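Local coordinates for protein DJ-1 homolog D (Arabidopsis thaliana, PDB 4OGG) that belongs to the DJ-1/PfpI family and joins two related domains in one chain, each built round a mixed beta sheet flanked by helices, at residues P367-P370 and E371-S374; P348-I351 and D352-F355; N69-F72 and D73-D76. One frame throughout, in Å; residues are numbered along the deposited sequence.

Interaction 1 of 3, residues P367-P370 and E371-S374; sequences PGHP and EFVS
The imidazole of His369 and the phenyl ring of Phe372 come loosely together at one carbon each, His369 CD2 lying 4.4 Å from Phe372 CD2. Their planes are inclined at roughly 48°, and each approaches the other obliquely rather than in a stack. Phe372 CG stands anti to its backbone N (chi1 -173°), which carries the ring away from 367-370, against Ile310 and Cys354. His369 instead reaches helix 208-221, touching Tyr209 and Val213, while its ND1 is hydrogen-bonded to Gln23 OE1 on helix 15-27. Behind these rings the backbone opens helix 369-380, with Gly368 as N-cap. Phe372 N donates to Gly368 O at 2.9 Å. The next bond, Val373 N to His369 O, is 2.8 Å long and almost straight, with an N-H...O angle of 177°. Ser374 N follows on Pro370 O at 2.9 Å, and the helix runs on to 380. Side-chain carbons also lie beside these carbonyls: Val373 CG2 comes within 3.3 Å of His369 O, and Ser374 CB within 3.1 Å of Pro370 O. The Pro370 ring packs on Gln23 and Gln26, and Val373 on Ala27, so this turn packs against helix 15-27, which belongs to the first DJ-1/PfpI range. A proline suits its position here, because a first-turn nitrogen has no preceding helical carbonyl to serve. Glu371 stretches out on the other flank, its OE2 accepting the amide of Cys354; a carboxylate this close to the start of a helix would probably be stabilised further by the N-terminal end of the helix dipole.

Interaction 2 of 3, residues P348-I351 and D352-F355; sequences PDPI and DRCF
A single water ties Ile351 to Arg353, donating one hydrogen to Ile351 O and the other to Arg353 O, each at 2.9 Å. It links the second and fourth residues of a type I beta turn that runs from Pro350 to Arg353. The turn is closed by Arg353 N, which donates to Pro350 O at 3.0 Å. A second bond comes from the arginine side chain: NE of Arg353 reaches Asp349 O at a long 3.3 Å, yet the N-H...O angle is a straight 168°. NE stands above the carbonyl plane of Asp349, whereas the acceptor lies in the guanidinium plane, at its edge. The chain of Arg353 leaves with CG anti to the backbone N (chi1 176°) and then bends at chi3 (-71°), which folds NE back over the turn and brings it 3.8 Å from Pro350 CD. The peptide before Pro350 is cis. OD1 of Asp352 comes in obliquely beside the CB-CG bond of that proline, 3.1 Å from Pro350 CB and 3.2 Å from Pro350 CG. Farther on, the edge of the Phe355 ring comes loosely up to the backbone of Pro348, with CE2 of Phe355 4.5 Å from Pro348 CA, and both side chains also touch Thr329. Phe355 pairs through its backbone with Thr362, which begins the antiparallel hairpin of strands 355-357 and 360-362. A tight turn thus leads directly into 355-357, the outer strand of the six-stranded mixed sheet in the second DJ-1/PfpI unit.

Interaction 3 of 3, residues N69-F72 and D73-D76; sequences NATF and DEVD
Thr71, just ahead of a short 3-10 turn, offers its methyl rather than its hydroxyl to Glu74: CG2 of Thr71 is 3.7 Å from Glu74 OE2. The carboxylate lies against carbon, with Glu74 CD 3.9 Å from Thr71 CB, and the two side chains run at a slant to each other. The torsion of Thr71 explains the choice, since it leaves OG1 beside the backbone N (chi1 -54°) and CG2 anti to it; OG1 is hydrogen-bonded to the backbone N of Ala41. The turn itself is held by main-chain bonds. Glu74 N donates to Thr71 O at 2.9 Å, and one step later Val75 N donates to Phe72 O at 3.1 Å. Both bonds span three residues, as in a 3-10 turn. Val75 also leans its CG2 methyl on this turn, 3.1 Å from Phe72 O and 3.6 Å from Thr71 O, so both carbonyl oxygens have an amide and a methyl as neighbours. The Phe72 ring is directed into the fold; only its edge comes near Asp73, whose backbone N lies close to the ring plane, 3.5 Å from Phe72 CD1. That ring packs on Val35, on Pro37 and on helix 98-110 through Val100 and Leu103, while Val75 touches Val35 and Tyr80. Asn69, just upstream, bonds the backbone of Val32 and Thr34 through its amide. The arrangement is a single 3-10 turn in the crossing from strand 66-67, part of the small accessory sheet, to strand 82-85 of the central sheet, running beside the outer strand 30-35 of an alpha/beta fold.

Along the chain interaction 3 comes first, in the first DJ-1/PfpI range, followed by interaction 2 and then interaction 1 in the second. The latter two are neighbours, with centres 9 Å apart: the turn at 348-355 packs on the start of helix 369-380, Asp352 CB lying 3.2 Å from Pro367 O and Cys354 SG 3.3 Å from Gly368 O. Interaction 3 sits about 24 Å from interaction 1 and 26 Å from interaction 2, centre to centre, and touches neither. Interactions 2 and 3 border opposite outer strands of equivalent sheets, 355-357 and 30-35, whereas interaction 1 packs on helix 15-27, so helix 369-380 starts in contact with both that turn and the first DJ-1/PfpI half.

Interaction 1 of 3, residues P367-P370 and E371-S374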
loop_
_atom_site.group_PDB
_atom_site.type_symbol
_atom_site.label_atom_id
_atom_site.label_comp_id
_atom_site.label_asym_id
_atom_site.label_seq_id
_atom_site.Cartn_x
_atom_site.Cartn_y
_atom_site.Cartn_z
ATOM N N PRO C 367 -2.025 1.517 23.854
ATOM C CA PRO C 367 -2.307 0.393 24.754
ATOM C C PRO C 367 -2.853 0.875 26.101
ATOM O O PRO C 367 -3.470 0.110 26.841
ATOM C CB PRO C 367 -0.945 -0.279 24.905
ATOM C CG PRO C 367 -0.297 -0.021 23.577
ATOM C CD PRO C 367 -0.656 1.430 23.313
ATOM N N GLY C 368 -2.625 2.149 26.408
ATOM C CA GLY C 368 -3.080 2.702 27.675
ATOM C C GLY C 368 -4.471 3.317 27.727
ATOM O O GLY C 368 -4.816 3.972 28.712
ATOM N N HIS C 369 -5.283 3.101 26.699
ATOM C CA HIS C 369 -6.628 3.673 26.678
ATOM C C HIS C 369 -7.534 3.308 27.857
ATOM O O HIS C 369 -8.312 4.143 28.319
ATOM C CB HIS C 369 -7.321 3.332 25.355
ATOM C CG HIS C 369 -6.809 4.129 24.196
ATOM N ND1 HIS C 369 -6.887 3.686 22.894
ATOM C CD2 HIS C 369 -6.207 5.341 24.145
ATOM C CE1 HIS C 369 -6.354 4.590 22.091
ATOM N NE2 HIS C 369 -5.933 5.604 22.825
ATOM N N PRO C 370 -7.453 2.063 28.361
ATOM C CA PRO C 370 -8.319 1.715 29.492
ATOM C C PRO C 370 -8.101 2.647 30.681
ATOM O O PRO C 370 -9.055 3.203 31.221
ATOM C CB PRO C 370 -7.926 0.273 29.793
ATOM C CG PRO C 370 -7.600 -0.256 28.422
ATOM C CD PRO C 370 -6.767 0.865 27.843
ATOM N N GLU C 371 -6.845 2.826 31.083
ATOM C CA GLU C 371 -6.544 3.705 32.207
ATOM C C GLU C 371 -6.762 5.161 31.820
ATOM O O GLU C 371 -7.163 5.977 32.650
ATOM C CB GLU C 371 -5.108 3.494 32.693
ATOM C CG GLU C 371 -4.865 2.111 33.290
ATOM C CD GLU C 371 -3.592 2.034 34.113
ATOM O OE1 GLU C 371 -3.244 0.920 34.564
ATOM O OE2 GLU C 371 -2.941 3.083 34.320
ATOM N N PHE C 372 -6.504 5.481 30.555
ATOM C CA PHE C 372 -6.686 6.839 30.049
ATOM C C PHE C 372 -8.144 7.259 30.252
ATOM O O PHE C 372 -8.432 8.287 30.869
ATOM C CB PHE C 372 -6.334 6.889 28.556
ATOM C CG PHE C 372 -6.322 8.279 27.966
ATOM C CD1 PHE C 372 -5.397 9.229 28.399
ATOM C CD2 PHE C 372 -7.201 8.620 26.941
ATOM C CE1 PHE C 372 -5.346 10.493 27.817
ATOM C CE2 PHE C 372 -7.161 9.882 26.350
ATOM C CZ PHE C 372 -6.229 10.822 26.788
ATOM N N VAL C 373 -9.061 6.452 29.730
ATOM C CA VAL C 373 -10.484 6.740 29.849
ATOM C C VAL C 373 -10.948 6.626 31.300
ATOM O O VAL C 373 -11.718 7.458 31.780
ATOM C CB VAL C 373 -11.314 5.779 28.969
ATOM C CG1 VAL C 373 -12.801 6.038 29.167
ATOM C CG2 VAL C 373 -10.940 5.969 27.505
ATOM N N SER C 374 -10.466 5.602 31.997
ATOM C CA SER C 374 -10.839 5.379 33.393
ATOM C C SER C 374 -10.466 6.566 34.283
ATOM O O SER C 374 -11.270 7.024 35.098
ATOM C CB SER C 374 -10.162 4.109 33.922
ATOM O OG SER C 374 -10.527 3.854 35.268
#

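Interaction 2 of 3, residues P348-I351 and D352-F355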
loop_
_atom_site.group_PDB
_atom_site.type_symbol
_atom_site.label_atom_id
_atom_site.label_comp_id
_atom_site.label_asym_id
_atom_site.label_seq_id
_atom_site.Cartn_x
_atom_site.Cartn_y
_atom_site.Cartn_z
ATOM N N PRO C 348 6.507 5.880 31.489
ATOM C CA PRO C 348 5.364 5.102 31.005
ATOM C C PRO C 348 5.667 3.608 30.923
ATOM O O PRO C 348 5.692 3.028 29.837
ATOM C CB PRO C 348 5.099 5.713 29.635
ATOM C CG PRO C 348 6.480 6.003 29.154
ATOM C CD PRO C 348 7.155 6.604 30.378
ATOM N N ASP C 349 5.904 2.989 32.076
ATOM C CA ASP C 349 6.197 1.561 32.129
ATOM C C ASP C 349 5.371 0.882 33.217
ATOM O O ASP C 349 5.511 1.196 34.398
ATOM C CB ASP C 349 7.687 1.334 32.394
ATOM C CG ASP C 349 8.037 -0.137 32.520
ATOM O OD1 ASP C 349 7.724 -0.907 31.588
ATOM O OD2 ASP C 349 8.627 -0.521 33.549
ATOM N N PRO C 350 4.494 -0.059 32.831
ATOM C CA PRO C 350 4.247 -0.505 31.455
ATOM C C PRO C 350 3.704 0.596 30.545
ATOM O O PRO C 350 3.221 1.629 31.012
ATOM C CB PRO C 350 3.260 -1.652 31.641
ATOM C CG PRO C 350 2.487 -1.224 32.845
ATOM C CD PRO C 350 3.585 -0.745 33.766
ATOM N N ILE C 351 3.783 0.358 29.242
ATOM C CA ILE C 351 3.336 1.322 28.246
ATOM C C ILE C 351 1.847 1.661 28.322
ATOM O O ILE C 351 1.420 2.693 27.806
ATOM C CB ILE C 351 3.662 0.819 26.817
ATOM C CG1 ILE C 351 3.460 1.949 25.808
ATOM C CG2 ILE C 351 2.792 -0.374 26.466
ATOM C CD1 ILE C 351 4.448 3.082 25.975
ATOM N N ASP C 352 1.062 0.807 28.971
ATOM C CA ASP C 352 -0.374 1.039 29.082
ATOM C C ASP C 352 -0.763 1.760 30.372
ATOM O O ASP C 352 -1.948 1.899 30.685
ATOM C CB ASP C 352 -1.130 -0.289 28.976
ATOM C CG ASP C 352 -0.825 -1.229 30.125
ATOM O OD1 ASP C 352 0.361 -1.361 30.491
ATOM O OD2 ASP C 352 -1.773 -1.846 30.654
ATOM N N ARG C 353 0.237 2.225 31.112
ATOM C CA ARG C 353 -0.002 2.940 32.359
ATOM C C ARG C 353 -0.272 4.420 32.089
ATOM O O ARG C 353 0.344 5.026 31.208
ATOM C CB ARG C 353 1.212 2.792 33.286
ATOM C CG ARG C 353 1.109 3.573 34.589
ATOM C CD ARG C 353 2.445 3.607 35.328
ATOM N NE ARG C 353 2.827 2.317 35.893
ATOM C CZ ARG C 353 2.156 1.699 36.859
ATOM N NH1 ARG C 353 1.064 2.253 37.369
ATOM N NH2 ARG C 353 2.579 0.528 37.320
ATOM N N CYS C 354 -1.213 4.994 32.834
ATOM C CA CYS C 354 -1.544 6.408 32.698
ATOM C C CYS C 354 -1.415 7.083 34.055
ATOM O O CYS C 354 -1.445 6.420 35.093
ATOM C CB CYS C 354 -2.962 6.597 32.156
ATOM S SG CYS C 354 -3.115 6.229 30.396
ATOM N N PHE C 355 -1.274 8.402 34.043
ATOM C CA PHE C 355 -1.113 9.155 35.277
ATOM C C PHE C 355 -2.080 10.323 35.377
ATOM O O PHE C 355 -2.504 10.895 34.370
ATOM C CB PHE C 355 0.318 9.690 35.370
ATOM C CG PHE C 355 1.375 8.622 35.333
ATOM C CD1 PHE C 355 1.695 7.897 36.476
ATOM C CD2 PHE C 355 2.064 8.352 34.155
ATOM C CE1 PHE C 355 2.688 6.921 36.449
ATOM C CE2 PHE C 355 3.059 7.379 34.114
ATOM C CZ PHE C 355 3.373 6.662 35.265
HETATM O O HOH W 1 -0.313 4.912 28.349
#

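Interaction 3 of 3, residues N69-F72 and D73-D76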
loop_
_atom_site.group_PDB
_atom_site.type_symbol
_atom_site.label_atom_id
_atom_site.label_comp_id
_atom_site.label_asym_id
_atom_site.label_seq_id
_atom_site.Cartn_x
_atom_site.Cartn_y
_atom_site.Cartn_z
ATOM N N ASN C 69 -5.053 -12.052 24.444
ATOM C CA ASN C 69 -4.614 -12.211 25.826
ATOM C C ASN C 69 -5.158 -13.479 26.472
ATOM O O ASN C 69 -4.962 -13.709 27.668
ATOM C CB ASN C 69 -4.991 -10.982 26.673
ATOM C CG ASN C 69 -6.489 -10.837 26.890
ATOM O OD1 ASN C 69 -7.281 -11.686 26.488
ATOM N ND2 ASN C 69 -6.878 -9.752 27.546
ATOM N N ALA C 70 -5.827 -14.308 25.679
ATOM C CA ALA C 70 -6.387 -15.559 26.180
ATOM C C ALA C 70 -6.292 -16.674 25.142
ATOM O O ALA C 70 -6.108 -16.419 23.948
ATOM C CB ALA C 70 -7.830 -15.356 26.603
ATOM N N THR C 71 -6.431 -17.911 25.605
ATOM C CA THR C 71 -6.337 -19.078 24.740
ATOM C C THR C 71 -7.698 -19.732 24.511
ATOM O O THR C 71 -8.304 -20.282 25.431
ATOM C CB THR C 71 -5.359 -20.111 25.344
ATOM O OG1 THR C 71 -4.102 -19.470 25.612
ATOM C CG2 THR C 71 -5.139 -21.277 24.383
ATOM N N PHE C 72 -8.160 -19.675 23.264
ATOM C CA PHE C 72 -9.448 -20.228 22.861
ATOM C C PHE C 72 -9.720 -21.639 23.392
ATOM O O PHE C 72 -10.774 -21.900 23.974
ATOM C CB PHE C 72 -9.540 -20.233 21.329
ATOM C CG PHE C 72 -10.886 -20.630 20.802
ATOM C CD1 PHE C 72 -11.261 -21.969 20.738
ATOM C CD2 PHE C 72 -11.796 -19.661 20.398
ATOM C CE1 PHE C 72 -12.527 -22.335 20.281
ATOM C CE2 PHE C 72 -13.063 -20.015 19.940
ATOM C CZ PHE C 72 -13.430 -21.355 19.882
ATOM N N ASP C 73 -8.761 -22.533 23.183
ATOM C CA ASP C 73 -8.873 -23.927 23.599
ATOM C C ASP C 73 -8.993 -24.123 25.113
ATOM O O ASP C 73 -9.392 -25.194 25.577
ATOM C CB ASP C 73 -7.661 -24.702 23.060
ATOM C CG ASP C 73 -7.724 -26.188 23.361
ATOM O OD1 ASP C 73 -7.639 -26.565 24.548
ATOM O OD2 ASP C 73 -7.855 -26.983 22.404
ATOM N N GLU C 74 -8.666 -23.087 25.877
ATOM C CA GLU C 74 -8.721 -23.161 27.334
ATOM C C GLU C 74 -9.851 -22.335 27.946
ATOM O O GLU C 74 -9.888 -22.127 29.159
ATOM C CB GLU C 74 -7.382 -22.707 27.917
ATOM C CG GLU C 74 -6.244 -23.682 27.671
ATOM C CD GLU C 74 -4.882 -23.063 27.918
ATOM O OE1 GLU C 74 -4.748 -22.271 28.874
ATOM O OE2 GLU C 74 -3.943 -23.377 27.160
ATOM N N VAL C 75 -10.773 -21.881 27.106
ATOM C CA VAL C 75 -11.899 -21.068 27.557
ATOM C C VAL C 75 -12.917 -21.811 28.419
ATOM O O VAL C 75 -13.358 -22.908 28.079
ATOM C CB VAL C 75 -12.656 -20.455 26.351
ATOM C CG1 VAL C 75 -13.943 -19.790 26.820
ATOM C CG2 VAL C 75 -11.769 -19.443 25.645
ATOM N N ASP C 76 -13.281 -21.195 29.539
ATOM C CA ASP C 76 -14.278 -21.752 30.447
ATOM C C ASP C 76 -15.430 -20.752 30.477
ATOM O O ASP C 76 -15.413 -19.803 31.258
ATOM C CB ASP C 76 -13.704 -21.918 31.854
ATOM C CG ASP C 76 -14.734 -22.432 32.843
ATOM O OD1 ASP C 76 -14.412 -22.538 34.047
ATOM O OD2 ASP C 76 -15.868 -22.736 32.416
#